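Local coordinates for uncharacterized protein YycE (Bacillus subtilis, PDB 1TWU), which is of unknown function but has the vicinal oxygen chelate fold and is probably related to glyoxalases and fosfomycin resistance proteins, at residues 10-15 against 55-60; 24-29 against 48-53; 80-85 against 127-132; 104-109 against 119-124; 16-21 against 71-76. All blocks are in the same frame, centred on the assembly; numbering follows the deposited sequence.

Contact 1: residues 10-15 against 55-60; sequences AAQIRI and PHADYH
Ile13 and Arg14 pair with Tyr59 and His60 as two parallel strands of the N-terminal sheet, 12-18 being outermost within this chain. Ile13 N donates to Asp58 O (2.7 Å), His60 N to Ile13 O (3.1 Å) and Ile15 N to His60 O (3.1 Å). Arg14 and His60 share one face of the sheet. Arg14 NE gives His60 NE2 a nearly straight bond of 2.8 Å (172° at the hydrogen). His60 NE2 lies in the guanidinium plane, while Arg14 NE stands 16° out of the His60 ring plane. A weak second bond comes from Arg14 NH2. His60 NE2 therefore acts as an acceptor, and Arg14 NH1 bridges to Glu62. On the other face Ile13 and Tyr59 lie side by side, Ile13 CD1 3.4 Å from Tyr59 CE2. The Tyr59 ring stacks on Tyr59 of the second subunit. Residues 12-15 also pair antiparallel with a strand of that subunit. Parallel pairing of first and last strands closes a βαβββ module, the repeating unit of the vicinal oxygen chelate fold.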
# COMPACT_ATOMS: atom_id res chain seq x y z
N ALA A 10 2.38 6.65 -15.02
CA ALA A 10 2.90 5.53 -14.25
C ALA A 10 2.67 4.24 -15.00
O ALA A 10 1.54 3.94 -15.40
CB ALA A 10 2.23 5.46 -12.88
N ALA A 11 3.73 3.47 -15.20
CA ALA A 11 3.62 2.20 -15.89
C ALA A 11 3.10 1.13 -14.92
O ALA A 11 2.30 0.27 -15.28
CB ALA A 11 4.98 1.78 -16.43
N GLN A 12 3.53 1.23 -13.67
CA GLN A 12 3.16 0.25 -12.67
C GLN A 12 3.23 0.88 -11.29
O GLN A 12 3.80 1.96 -11.13
CB GLN A 12 4.15 -0.90 -12.73
CG GLN A 12 3.56 -2.27 -12.79
CD GLN A 12 4.61 -3.31 -13.09
OE1 GLN A 12 5.58 -3.48 -12.35
NE2 GLN A 12 4.42 -4.03 -14.19
N ILE A 13 2.65 0.21 -10.30
CA ILE A 13 2.69 0.69 -8.92
C ILE A 13 2.94 -0.50 -8.00
O ILE A 13 2.31 -1.56 -8.14
CB ILE A 13 1.38 1.39 -8.50
CG1 ILE A 13 1.18 2.64 -9.35
CG2 ILE A 13 1.45 1.80 -7.03
CD1 ILE A 13 -0.05 3.42 -8.98
N ARG A 14 3.89 -0.32 -7.09
CA ARG A 14 4.26 -1.37 -6.15
C ARG A 14 4.25 -0.90 -4.70
O ARG A 14 4.72 0.19 -4.38
CB ARG A 14 5.67 -1.89 -6.49
CG ARG A 14 6.24 -2.85 -5.45
CD ARG A 14 7.67 -3.27 -5.76
NE ARG A 14 7.74 -4.12 -6.94
CZ ARG A 14 8.87 -4.61 -7.45
NH1 ARG A 14 10.04 -4.34 -6.89
NH2 ARG A 14 8.83 -5.38 -8.54
N ILE A 15 3.70 -1.75 -3.83
CA ILE A 15 3.67 -1.50 -2.39
C ILE A 15 4.70 -2.51 -1.90
O ILE A 15 4.47 -3.72 -2.01
CB ILE A 15 2.32 -1.85 -1.76
CG1 ILE A 15 1.23 -0.92 -2.30
CG2 ILE A 15 2.40 -1.71 -0.25
CD1 ILE A 15 1.41 0.53 -1.89
N PRO A 55 -4.75 -7.51 -8.89
CA PRO A 55 -4.46 -8.93 -9.07
C PRO A 55 -3.33 -9.21 -10.07
O PRO A 55 -2.83 -10.34 -10.14
CB PRO A 55 -5.79 -9.48 -9.56
CG PRO A 55 -6.26 -8.37 -10.46
CD PRO A 55 -5.97 -7.13 -9.63
N HIS A 56 -2.93 -8.19 -10.82
CA HIS A 56 -1.87 -8.33 -11.82
C HIS A 56 -0.60 -7.55 -11.49
O HIS A 56 -0.32 -7.26 -10.33
CB HIS A 56 -2.39 -7.88 -13.18
CG HIS A 56 -3.75 -8.41 -13.50
ND1 HIS A 56 -4.06 -9.75 -13.47
CD2 HIS A 56 -4.90 -7.77 -13.82
CE1 HIS A 56 -5.34 -9.92 -13.75
NE2 HIS A 56 -5.87 -8.73 -13.96
N ALA A 57 0.16 -7.22 -12.52
CA ALA A 57 1.41 -6.49 -12.35
C ALA A 57 1.24 -4.97 -12.24
O ALA A 57 2.04 -4.31 -11.58
CB ALA A 57 2.36 -6.82 -13.48
N ASP A 58 0.20 -4.42 -12.87
CA ASP A 58 -0.03 -2.98 -12.82
C ASP A 58 0.03 -2.47 -11.39
O ASP A 58 0.62 -1.44 -11.11
CB ASP A 58 -1.39 -2.63 -13.43
CG ASP A 58 -1.44 -2.88 -14.93
OD1 ASP A 58 -0.37 -2.83 -15.58
OD2 ASP A 58 -2.55 -3.11 -15.46
N TYR A 59 -0.62 -3.21 -10.50
CA TYR A 59 -0.64 -2.90 -9.08
C TYR A 59 -0.30 -4.21 -8.39
O TYR A 59 -1.05 -5.18 -8.49
CB TYR A 59 -2.03 -2.45 -8.62
CG TYR A 59 -2.49 -1.13 -9.22
CD1 TYR A 59 -3.13 -1.09 -10.46
CD2 TYR A 59 -2.27 0.07 -8.54
CE1 TYR A 59 -3.54 0.13 -11.01
CE2 TYR A 59 -2.67 1.29 -9.08
CZ TYR A 59 -3.31 1.31 -10.32
OH TYR A 59 -3.69 2.52 -10.86
N HIS A 60 0.83 -4.24 -7.70
CA HIS A 60 1.23 -5.46 -7.00
C HIS A 60 1.93 -5.18 -5.68
O HIS A 60 2.27 -4.03 -5.36
CB HIS A 60 2.13 -6.33 -7.89
CG HIS A 60 3.44 -5.69 -8.24
ND1 HIS A 60 3.61 -4.91 -9.37
CD2 HIS A 60 4.64 -5.70 -7.61
CE1 HIS A 60 4.86 -4.47 -9.41
NE2 HIS A 60 5.50 -4.93 -8.35

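Contact 2: residues 24-29 against 48-53; sequences EIIRFY and DGVMFG
Tyr29 sets its CB over one face of the Phe52 ring, the main touch between helix 22-32 and the sheet strand 47-53. Tyr29 CB stands 3.9 Å from the centroid of the Phe52 ring, a CH-pi contact 25° off the ring normal. The atom is offset toward the rim, and its nearest ring atom is Phe52 CE2, at 3.6 Å. The two side chains cross at about a right angle. Their ring planes are nevertheless only 20° apart, but the rings are slid so far that they barely overlap. CG is anti to the carbonyl carbon (chi1 -71°), which sets the start of the Tyr29 ring beside its own backbone N. The phenol OH is bonded to Asp122. Ile26 crosses Phe52 at about a right angle, with Ile26 CG1 4.1 Å from Phe52 CZ. The same Ile26 CG1 lies 4.1 Å from Val50 CG1. Ile25 CG2 comes to the Phe52 edge, near the ring plane. No hydrogen bond joins the two segments. The helix and strand axes run nearly parallel, 10.2 Å apart at closest approach. This is the apolar layer between helix and sheet that is characteristic of a βαβββ module.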
# COMPACT_ATOMS: atom_id res chain seq x y z
N GLU A 24 6.23 -17.36 5.75
CA GLU A 24 4.92 -17.18 6.37
C GLU A 24 4.08 -16.23 5.52
O GLU A 24 2.88 -16.44 5.33
CB GLU A 24 5.07 -16.60 7.77
CG GLU A 24 5.57 -17.60 8.76
CD GLU A 24 4.75 -18.88 8.74
OE1 GLU A 24 3.50 -18.80 8.67
OE2 GLU A 24 5.35 -19.97 8.79
N ILE A 25 4.74 -15.19 5.01
CA ILE A 25 4.10 -14.20 4.16
C ILE A 25 3.58 -14.88 2.89
O ILE A 25 2.46 -14.61 2.44
CB ILE A 25 5.11 -13.07 3.80
CG1 ILE A 25 5.38 -12.21 5.04
CG2 ILE A 25 4.60 -12.24 2.64
CD1 ILE A 25 4.16 -11.46 5.56
N ILE A 26 4.39 -15.77 2.31
CA ILE A 26 4.00 -16.48 1.10
C ILE A 26 2.78 -17.38 1.34
O ILE A 26 1.87 -17.45 0.50
CB ILE A 26 5.17 -17.32 0.55
CG1 ILE A 26 6.27 -16.38 0.07
CG2 ILE A 26 4.70 -18.22 -0.58
CD1 ILE A 26 7.55 -17.08 -0.34
N ARG A 27 2.75 -18.06 2.48
CA ARG A 27 1.62 -18.92 2.81
C ARG A 27 0.33 -18.12 2.91
O ARG A 27 -0.72 -18.55 2.41
CB ARG A 27 1.87 -19.65 4.13
CG ARG A 27 0.66 -20.47 4.58
CD ARG A 27 1.00 -21.33 5.78
NE ARG A 27 -0.08 -22.26 6.15
CZ ARG A 27 -1.08 -21.96 6.97
NH1 ARG A 27 -1.18 -20.76 7.52
NH2 ARG A 27 -1.98 -22.89 7.26
N PHE A 28 0.39 -16.96 3.55
CA PHE A 28 -0.79 -16.11 3.71
C PHE A 28 -1.28 -15.55 2.38
O PHE A 28 -2.46 -15.68 2.03
CB PHE A 28 -0.48 -14.94 4.65
CG PHE A 28 -1.63 -13.98 4.83
CD1 PHE A 28 -2.65 -14.25 5.75
CD2 PHE A 28 -1.72 -12.81 4.08
CE1 PHE A 28 -3.73 -13.37 5.91
CE2 PHE A 28 -2.79 -11.93 4.23
CZ PHE A 28 -3.80 -12.21 5.15
N TYR A 29 -0.37 -14.92 1.63
CA TYR A 29 -0.72 -14.29 0.36
C TYR A 29 -0.93 -15.20 -0.83
O TYR A 29 -1.84 -14.98 -1.63
CB TYR A 29 0.31 -13.21 0.02
CG TYR A 29 0.19 -12.02 0.92
CD1 TYR A 29 -0.81 -11.07 0.70
CD2 TYR A 29 0.99 -11.89 2.05
CE1 TYR A 29 -1.01 -10.01 1.61
CE2 TYR A 29 0.80 -10.84 2.97
CZ TYR A 29 -0.20 -9.91 2.74
OH TYR A 29 -0.40 -8.90 3.65
N ASP A 48 16.07 -11.29 -0.43
CA ASP A 48 15.24 -12.30 -1.06
C ASP A 48 13.88 -11.62 -1.10
O ASP A 48 13.57 -10.83 -0.22
CB ASP A 48 15.18 -13.56 -0.20
CG ASP A 48 16.35 -14.50 -0.45
OD1 ASP A 48 17.49 -14.02 -0.65
OD2 ASP A 48 16.12 -15.72 -0.44
N GLY A 49 13.09 -11.91 -2.13
CA GLY A 49 11.79 -11.28 -2.21
C GLY A 49 10.82 -11.97 -3.14
O GLY A 49 11.21 -12.82 -3.94
N VAL A 50 9.56 -11.58 -3.04
CA VAL A 50 8.51 -12.17 -3.87
C VAL A 50 7.48 -11.09 -4.19
O VAL A 50 7.22 -10.21 -3.37
CB VAL A 50 7.85 -13.36 -3.13
CG1 VAL A 50 7.13 -12.87 -1.88
CG2 VAL A 50 6.91 -14.09 -4.05
N MET A 51 6.92 -11.15 -5.39
CA MET A 51 5.92 -10.18 -5.81
C MET A 51 4.58 -10.86 -6.06
O MET A 51 4.53 -11.91 -6.71
CB MET A 51 6.41 -9.45 -7.07
CG MET A 51 7.72 -8.66 -6.91
SD MET A 51 9.25 -9.63 -6.82
CE MET A 51 10.34 -8.44 -7.42
N PHE A 52 3.50 -10.29 -5.53
CA PHE A 52 2.15 -10.83 -5.70
C PHE A 52 1.26 -9.86 -6.46
O PHE A 52 1.20 -8.67 -6.13
CB PHE A 52 1.51 -11.13 -4.33
CG PHE A 52 2.24 -12.17 -3.55
CD1 PHE A 52 2.40 -13.45 -4.07
CD2 PHE A 52 2.78 -11.87 -2.31
CE1 PHE A 52 3.11 -14.42 -3.37
CE2 PHE A 52 3.49 -12.84 -1.59
CZ PHE A 52 3.66 -14.12 -2.13
N GLY A 53 0.55 -10.37 -7.46
CA GLY A 53 -0.32 -9.53 -8.25
C GLY A 53 -1.50 -9.03 -7.44
O GLY A 53 -1.96 -9.70 -6.52

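Contact 3: residues 80-85 against 127-132; sequences LLVFYV and RIVFMN
Leu80 to Tyr84 pair residue by residue with Arg127 to Met131 as parallel strands. They are the first and last strands of the C-terminal βαβββ module, the second such unit in this vicinal oxygen chelate fold. Five backbone hydrogen bonds hold the pair. Leu81 N, Phe83 N and Val85 N donate to the carbonyls of Arg127, Val129 and Met131. Val129 N and Met131 N donate back to Leu81 and Phe83. The Phe83 N to Val129 O bond is 2.7 Å long and almost straight, at 176°.

Apolar contacts cover both faces. On the Phe83 face, Phe83 and Phe130 lie side by side with planes 17° apart and centroids 5.6 Å apart. The rings are slid and barely overlap, meeting through Phe83 CD2 and Phe130 CE1 at 3.8 Å. Ile128 CG2 lies in the Phe83 ring plane, at its edge. Phe5 and Phe8 of the second subunit meet the Phe83 ring as well, but edge-to-face. On the other face, Leu80 CD1 approaches Arg127 CB at 3.5 Å, and Leu80 CG meets Val129 CG2. Met131 CG lies 3.8 Å from Tyr84 CE1. Trp113 packs on this face.

A side-chain bond extends the pairing past the strand ends: Asn132 ND2 donates to Val85 O at 3.1 Å, tilted 15° from the carbonyl plane.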
# COMPACT_ATOMS: atom_id res chain seq x y z
N LEU A 80 -4.08 -0.19 7.12
CA LEU A 80 -4.87 -1.20 6.42
C LEU A 80 -4.62 -1.42 4.93
O LEU A 80 -4.02 -0.59 4.23
CB LEU A 80 -6.35 -0.86 6.57
CG LEU A 80 -7.17 -0.72 7.86
CD1 LEU A 80 -6.32 -0.85 9.10
CD2 LEU A 80 -7.91 0.62 7.81
N LEU A 81 -5.10 -2.57 4.46
CA LEU A 81 -5.10 -2.95 3.05
C LEU A 81 -6.55 -3.39 2.93
O LEU A 81 -6.93 -4.43 3.46
CB LEU A 81 -4.17 -4.13 2.75
CG LEU A 81 -4.36 -4.67 1.32
CD1 LEU A 81 -4.17 -3.54 0.31
CD2 LEU A 81 -3.38 -5.79 1.02
N VAL A 82 -7.37 -2.58 2.27
CA VAL A 82 -8.78 -2.89 2.15
C VAL A 82 -9.23 -3.46 0.80
O VAL A 82 -8.97 -2.88 -0.26
CB VAL A 82 -9.65 -1.65 2.45
CG1 VAL A 82 -11.11 -2.06 2.55
CG2 VAL A 82 -9.19 -0.98 3.73
N PHE A 83 -9.90 -4.61 0.86
CA PHE A 83 -10.43 -5.26 -0.32
C PHE A 83 -11.94 -5.06 -0.27
O PHE A 83 -12.59 -5.53 0.67
CB PHE A 83 -10.13 -6.75 -0.30
CG PHE A 83 -8.72 -7.11 -0.66
CD1 PHE A 83 -8.26 -6.98 -1.97
CD2 PHE A 83 -7.84 -7.60 0.31
CE1 PHE A 83 -6.96 -7.34 -2.31
CE2 PHE A 83 -6.53 -7.96 -0.02
CZ PHE A 83 -6.09 -7.83 -1.33
N TYR A 84 -12.50 -4.35 -1.24
CA TYR A 84 -13.95 -4.13 -1.30
C TYR A 84 -14.57 -5.30 -2.05
O TYR A 84 -14.47 -5.39 -3.27
CB TYR A 84 -14.26 -2.81 -2.02
CG TYR A 84 -13.97 -1.61 -1.15
CD1 TYR A 84 -14.85 -1.22 -0.15
CD2 TYR A 84 -12.76 -0.91 -1.28
CE1 TYR A 84 -14.54 -0.17 0.72
CE2 TYR A 84 -12.44 0.13 -0.41
CZ TYR A 84 -13.33 0.50 0.58
OH TYR A 84 -13.02 1.52 1.45
N VAL A 85 -15.18 -6.22 -1.31
CA VAL A 85 -15.79 -7.40 -1.91
C VAL A 85 -17.30 -7.33 -1.79
O VAL A 85 -17.87 -7.81 -0.82
CB VAL A 85 -15.31 -8.69 -1.24
CG1 VAL A 85 -15.73 -9.89 -2.06
CG2 VAL A 85 -13.80 -8.66 -1.07
N ARG A 127 -3.15 -5.12 8.81
CA ARG A 127 -4.60 -5.34 8.86
C ARG A 127 -5.21 -5.49 7.47
O ARG A 127 -5.30 -4.53 6.70
CB ARG A 127 -5.28 -4.18 9.60
CG ARG A 127 -4.91 -4.01 11.08
CD ARG A 127 -5.42 -5.15 11.92
NE ARG A 127 -4.98 -5.09 13.32
CZ ARG A 127 -5.65 -4.51 14.31
NH1 ARG A 127 -6.82 -3.92 14.09
NH2 ARG A 127 -5.17 -4.55 15.54
N ILE A 128 -5.63 -6.71 7.14
CA ILE A 128 -6.24 -6.98 5.85
C ILE A 128 -7.76 -6.94 6.05
O ILE A 128 -8.35 -7.79 6.72
CB ILE A 128 -5.80 -8.37 5.29
CG1 ILE A 128 -4.29 -8.54 5.45
CG2 ILE A 128 -6.18 -8.49 3.82
CD1 ILE A 128 -3.47 -7.43 4.82
N VAL A 129 -8.40 -5.93 5.46
CA VAL A 129 -9.83 -5.76 5.60
C VAL A 129 -10.62 -6.16 4.36
O VAL A 129 -10.22 -5.88 3.22
CB VAL A 129 -10.18 -4.29 5.97
CG1 VAL A 129 -11.66 -4.16 6.32
CG2 VAL A 129 -9.30 -3.84 7.12
N PHE A 130 -11.73 -6.83 4.59
CA PHE A 130 -12.63 -7.25 3.52
C PHE A 130 -13.95 -6.55 3.83
O PHE A 130 -14.67 -6.91 4.76
CB PHE A 130 -12.77 -8.77 3.54
CG PHE A 130 -11.47 -9.49 3.32
CD1 PHE A 130 -11.04 -9.81 2.04
CD2 PHE A 130 -10.64 -9.79 4.40
CE1 PHE A 130 -9.80 -10.42 1.82
CE2 PHE A 130 -9.40 -10.39 4.20
CZ PHE A 130 -8.98 -10.71 2.90
N MET A 131 -14.25 -5.50 3.05
CA MET A 131 -15.46 -4.71 3.25
C MET A 131 -16.54 -5.07 2.22
O MET A 131 -16.29 -5.11 1.01
CB MET A 131 -15.12 -3.22 3.17
CG MET A 131 -16.28 -2.26 3.44
SD MET A 131 -17.13 -2.46 5.03
CE MET A 131 -15.82 -2.21 6.16
N ASN A 132 -17.73 -5.35 2.73
CA ASN A 132 -18.85 -5.72 1.87
C ASN A 132 -19.47 -4.50 1.21
O ASN A 132 -20.56 -4.07 1.58
CB ASN A 132 -19.93 -6.44 2.68
CG ASN A 132 -20.95 -7.13 1.80
OD1 ASN A 132 -22.07 -7.41 2.23
ND2 ASN A 132 -20.57 -7.41 0.56

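Contact 4: residues 104-109 against 119-124; sequences QEVESE and TIEDPD
Val106 and Thr119 meet at the outer edge of the C-terminal sheet, where the weakly bonded strand 105-106 runs antiparallel to strand 117-121. Glu121 N donates to Gln104 O (3.1 Å), and Val106 N to Thr119 O (2.8 Å). Between these bonds Glu105 and Ile120 form a non-hydrogen-bonded pair. Ile120 CD1 lies 3.6 Å from Glu105 CB on that face. On the other face, Val106 splits its branches. Val106 CG2 touches Thr119 CG2 at 3.6 Å. Val106 CG1, anti to the carbonyl carbon (chi1 -63°), is the branch that meets Glu121 CG, at 3.7 Å. The valine and Glu121 side chains cross at about a right angle. A water bridges Gln104 N and Glu121 O; another accepts from Thr119 N. The carboxylates of Glu105 and Glu121 form salt bridges with Lys99 and Arg127, outside the two segments. Two direct backbone bonds, with water beside them, imply a strand edge that is partly hydrated, and Lys99 and Arg127 probably offset the acidic charge there.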
# COMPACT_ATOMS: atom_id res chain seq x y z
N GLN A 104 -5.78 -14.86 12.55
CA GLN A 104 -6.69 -14.20 13.48
C GLN A 104 -7.56 -13.11 12.91
O GLN A 104 -7.08 -12.25 12.16
CB GLN A 104 -5.91 -13.56 14.63
CG GLN A 104 -4.99 -14.49 15.34
CD GLN A 104 -5.74 -15.56 16.09
OE1 GLN A 104 -5.36 -16.74 16.07
NE2 GLN A 104 -6.80 -15.16 16.79
N GLU A 105 -8.84 -13.13 13.27
CA GLU A 105 -9.73 -12.06 12.86
C GLU A 105 -9.63 -11.11 14.05
O GLU A 105 -9.67 -11.55 15.21
CB GLU A 105 -11.18 -12.53 12.72
CG GLU A 105 -12.08 -11.43 12.14
CD GLU A 105 -13.57 -11.74 12.22
OE1 GLU A 105 -13.96 -12.88 11.92
OE2 GLU A 105 -14.34 -10.82 12.56
N VAL A 106 -9.47 -9.82 13.79
CA VAL A 106 -9.36 -8.87 14.88
C VAL A 106 -10.44 -7.80 14.81
O VAL A 106 -11.10 -7.63 13.79
CB VAL A 106 -7.96 -8.20 14.90
CG1 VAL A 106 -6.89 -9.25 15.16
CG2 VAL A 106 -7.69 -7.49 13.59
N GLU A 107 -10.60 -7.10 15.93
CA GLU A 107 -11.58 -6.04 16.04
C GLU A 107 -10.95 -4.76 15.51
O GLU A 107 -9.97 -4.27 16.07
CB GLU A 107 -11.97 -5.85 17.50
CG GLU A 107 -13.41 -5.42 17.69
CD GLU A 107 -14.37 -6.47 17.16
OE1 GLU A 107 -14.59 -7.49 17.86
OE2 GLU A 107 -14.89 -6.27 16.04
N SER A 108 -11.50 -4.24 14.42
CA SER A 108 -10.97 -3.02 13.82
C SER A 108 -10.95 -1.88 14.83
O SER A 108 -11.78 -1.84 15.74
CB SER A 108 -11.80 -2.63 12.61
OG SER A 108 -13.17 -2.54 12.94
N GLU A 109 -9.99 -0.98 14.67
CA GLU A 109 -9.88 0.17 15.55
C GLU A 109 -11.12 1.03 15.37
O GLU A 109 -11.82 1.36 16.33
CB GLU A 109 -8.64 0.99 15.21
CG GLU A 109 -7.38 0.46 15.85
CD GLU A 109 -7.41 0.59 17.37
OE1 GLU A 109 -7.32 1.74 17.86
OE2 GLU A 109 -7.53 -0.45 18.05
N THR A 119 -11.73 -7.96 9.47
CA THR A 119 -10.30 -7.68 9.48
C THR A 119 -9.50 -8.89 9.94
O THR A 119 -9.73 -9.43 11.02
CB THR A 119 -9.98 -6.49 10.42
OG1 THR A 119 -10.72 -5.34 10.00
CG2 THR A 119 -8.48 -6.17 10.37
N ILE A 120 -8.56 -9.31 9.10
CA ILE A 120 -7.69 -10.46 9.40
C ILE A 120 -6.27 -9.94 9.40
O ILE A 120 -5.89 -9.19 8.50
CB ILE A 120 -7.80 -11.55 8.30
CG1 ILE A 120 -9.26 -11.97 8.08
CG2 ILE A 120 -6.93 -12.74 8.68
CD1 ILE A 120 -9.99 -12.50 9.30
N GLU A 121 -5.47 -10.31 10.39
CA GLU A 121 -4.08 -9.86 10.41
C GLU A 121 -3.20 -10.80 9.60
O GLU A 121 -3.37 -12.02 9.66
CB GLU A 121 -3.52 -9.80 11.83
CG GLU A 121 -4.18 -8.81 12.73
CD GLU A 121 -3.40 -8.64 14.02
OE1 GLU A 121 -3.03 -9.67 14.63
OE2 GLU A 121 -3.16 -7.48 14.42
N ASP A 122 -2.27 -10.25 8.83
CA ASP A 122 -1.38 -11.09 8.05
C ASP A 122 -0.27 -11.52 9.02
O ASP A 122 -0.26 -11.07 10.17
CB ASP A 122 -0.87 -10.33 6.80
CG ASP A 122 0.34 -9.45 7.06
OD1 ASP A 122 0.66 -9.11 8.22
OD2 ASP A 122 0.99 -9.06 6.06
N PRO A 123 0.64 -12.40 8.59
CA PRO A 123 1.72 -12.86 9.49
C PRO A 123 2.48 -11.77 10.27
O PRO A 123 2.96 -12.03 11.38
CB PRO A 123 2.63 -13.64 8.55
CG PRO A 123 1.68 -14.19 7.55
CD PRO A 123 0.79 -13.01 7.26
N ASP A 124 2.58 -10.57 9.71
CA ASP A 124 3.30 -9.50 10.38
C ASP A 124 2.45 -8.39 10.97
O ASP A 124 2.94 -7.30 11.24
CB ASP A 124 4.36 -8.90 9.45
CG ASP A 124 5.48 -9.87 9.14
OD1 ASP A 124 5.96 -10.55 10.08
OD2 ASP A 124 5.90 -9.95 7.96
O HOH W 1 -3.22 -13.56 11.80
O HOH W 2 -13.07 -8.21 12.19

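Contact 5: residues 16-21 against 71-76; sequences ARPTGQ and TAPVPH
Pro18 and Thr19 pass alongside Thr71 to Pro73 with no hydrogen bond between them, the CA atoms of Thr19 and Ala72 coming within 4.2 Å. A CA-H...O contact links the backbones, with Ala72 CA 3.2 Å from Pro18 O and an angle of 146° at the hydrogen.

The two prolines carry most of the side-chain contact. They reach toward each other tip to tip, with Pro18 CG 3.6 Å from Pro73 CD and Pro18 CD 3.6 Å from Pro73 CG. Pro73 CD also touches Pro18 O. Thr71 O also touches the Pro18 ring, 3.5 Å from Pro18 CB. Arg17 adds its flat group: Pro73 CG stands 3.7 Å above the guanidinium plane, offset toward the rim. The Arg17 chain is bent at chi3 (57°), which turns NE off the line of the extended chain. Arg17 also makes a cation-pi contact with Trp126. Ala72 CB lies 3.5 Å from Pro18 O.

Thr19 OG1 accepts from Gln21 N, an ST turn, and is bonded to Asp124. Gln21 is the N-cap residue of helix 22-32. His76 of the second subunit also packs on Pro18. The contact thus lies where strand 12-18 ends and this helix begins, against the loop that leads from strand 59-66 to strand 80-84.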
# COMPACT_ATOMS: atom_id res chain seq x y z
N ALA A 16 5.82 -2.03 -1.38
CA ALA A 16 6.88 -2.92 -0.89
C ALA A 16 6.99 -2.84 0.62
O ALA A 16 7.07 -1.76 1.19
CB ALA A 16 8.21 -2.56 -1.53
N ARG A 17 6.99 -4.01 1.26
CA ARG A 17 7.09 -4.11 2.71
C ARG A 17 8.15 -5.13 3.11
O ARG A 17 8.33 -6.15 2.45
CB ARG A 17 5.74 -4.54 3.31
CG ARG A 17 4.60 -3.56 3.06
CD ARG A 17 3.25 -4.18 3.40
NE ARG A 17 3.18 -4.64 4.79
CZ ARG A 17 2.99 -3.84 5.84
NH1 ARG A 17 2.84 -2.53 5.67
NH2 ARG A 17 2.96 -4.36 7.06
N PRO A 18 8.88 -4.86 4.20
CA PRO A 18 9.93 -5.76 4.70
C PRO A 18 9.35 -6.86 5.60
O PRO A 18 8.28 -6.70 6.18
CB PRO A 18 10.83 -4.82 5.47
CG PRO A 18 9.82 -3.89 6.10
CD PRO A 18 8.89 -3.59 4.95
N THR A 19 10.07 -7.97 5.72
CA THR A 19 9.60 -9.07 6.57
C THR A 19 10.77 -9.90 7.09
O THR A 19 11.85 -9.91 6.51
CB THR A 19 8.62 -10.03 5.82
OG1 THR A 19 8.09 -10.99 6.75
CG2 THR A 19 9.32 -10.78 4.69
N GLY A 20 10.55 -10.58 8.21
CA GLY A 20 11.58 -11.43 8.76
C GLY A 20 11.14 -12.88 8.58
O GLY A 20 11.83 -13.80 9.00
N GLN A 21 9.98 -13.07 7.97
CA GLN A 21 9.45 -14.41 7.75
C GLN A 21 8.74 -14.47 6.40
O GLN A 21 7.52 -14.53 6.32
CB GLN A 21 8.48 -14.77 8.89
CG GLN A 21 7.35 -13.76 9.10
CD GLN A 21 6.43 -14.15 10.25
OE1 GLN A 21 6.37 -15.32 10.63
NE2 GLN A 21 5.71 -13.18 10.78
N THR A 71 13.22 -7.04 9.84
CA THR A 71 12.00 -6.96 10.64
C THR A 71 10.91 -6.37 9.76
O THR A 71 11.19 -5.66 8.80
CB THR A 71 12.18 -6.05 11.88
OG1 THR A 71 12.33 -4.69 11.46
CG2 THR A 71 13.40 -6.47 12.69
N ALA A 72 9.66 -6.68 10.10
CA ALA A 72 8.52 -6.16 9.36
C ALA A 72 8.17 -4.80 9.96
O ALA A 72 8.63 -4.48 11.05
CB ALA A 72 7.35 -7.11 9.49
N PRO A 73 7.36 -3.98 9.26
CA PRO A 73 7.02 -2.68 9.84
C PRO A 73 6.36 -2.87 11.20
O PRO A 73 5.75 -3.91 11.47
CB PRO A 73 6.04 -2.09 8.82
CG PRO A 73 6.48 -2.71 7.53
CD PRO A 73 6.76 -4.14 7.93
N VAL A 74 6.49 -1.88 12.07
CA VAL A 74 5.85 -1.96 13.38
C VAL A 74 4.36 -1.89 13.08
O VAL A 74 3.88 -0.91 12.50
CB VAL A 74 6.26 -0.79 14.29
CG1 VAL A 74 5.49 -0.86 15.59
CG2 VAL A 74 7.76 -0.84 14.55
N PRO A 75 3.60 -2.92 13.47
CA PRO A 75 2.15 -2.94 13.23
C PRO A 75 1.41 -1.76 13.83
O PRO A 75 1.65 -1.38 14.98
CB PRO A 75 1.71 -4.26 13.86
CG PRO A 75 2.94 -5.10 13.84
CD PRO A 75 4.02 -4.12 14.21
N HIS A 76 0.52 -1.18 13.05
CA HIS A 76 -0.30 -0.08 13.51
C HIS A 76 -1.71 -0.57 13.20
O HIS A 76 -1.98 -1.01 12.08
CB HIS A 76 0.01 1.21 12.75
CG HIS A 76 -0.55 2.44 13.40
ND1 HIS A 76 -1.90 2.61 13.63
CD2 HIS A 76 0.06 3.56 13.86
CE1 HIS A 76 -2.10 3.78 14.21
NE2 HIS A 76 -0.93 4.38 14.36

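In the fold
Contacts 1 and 3 are counterparts: each joins the first and last strands of one βαβββ module, and each is extended by strands of the second subunit. Contact 3 is buried, with backbone bonds and mostly apolar side chains. Contact 1 is partly buried and carries an Arg-His bond. Contact 2 is buried and purely apolar. It nests inside the loop closed by contact 1, and strands 47-53 and 59-66 adjoin in the same sheet. Contact 4 lies inside the loop closed by contact 3, at the hydrated sheet edge. Contact 5 is partly buried, uses prolines and shares strand 12-18 with contact 1. Asp122 and Asp124 of contact 4 tie the modules together through contacts 2 and 5.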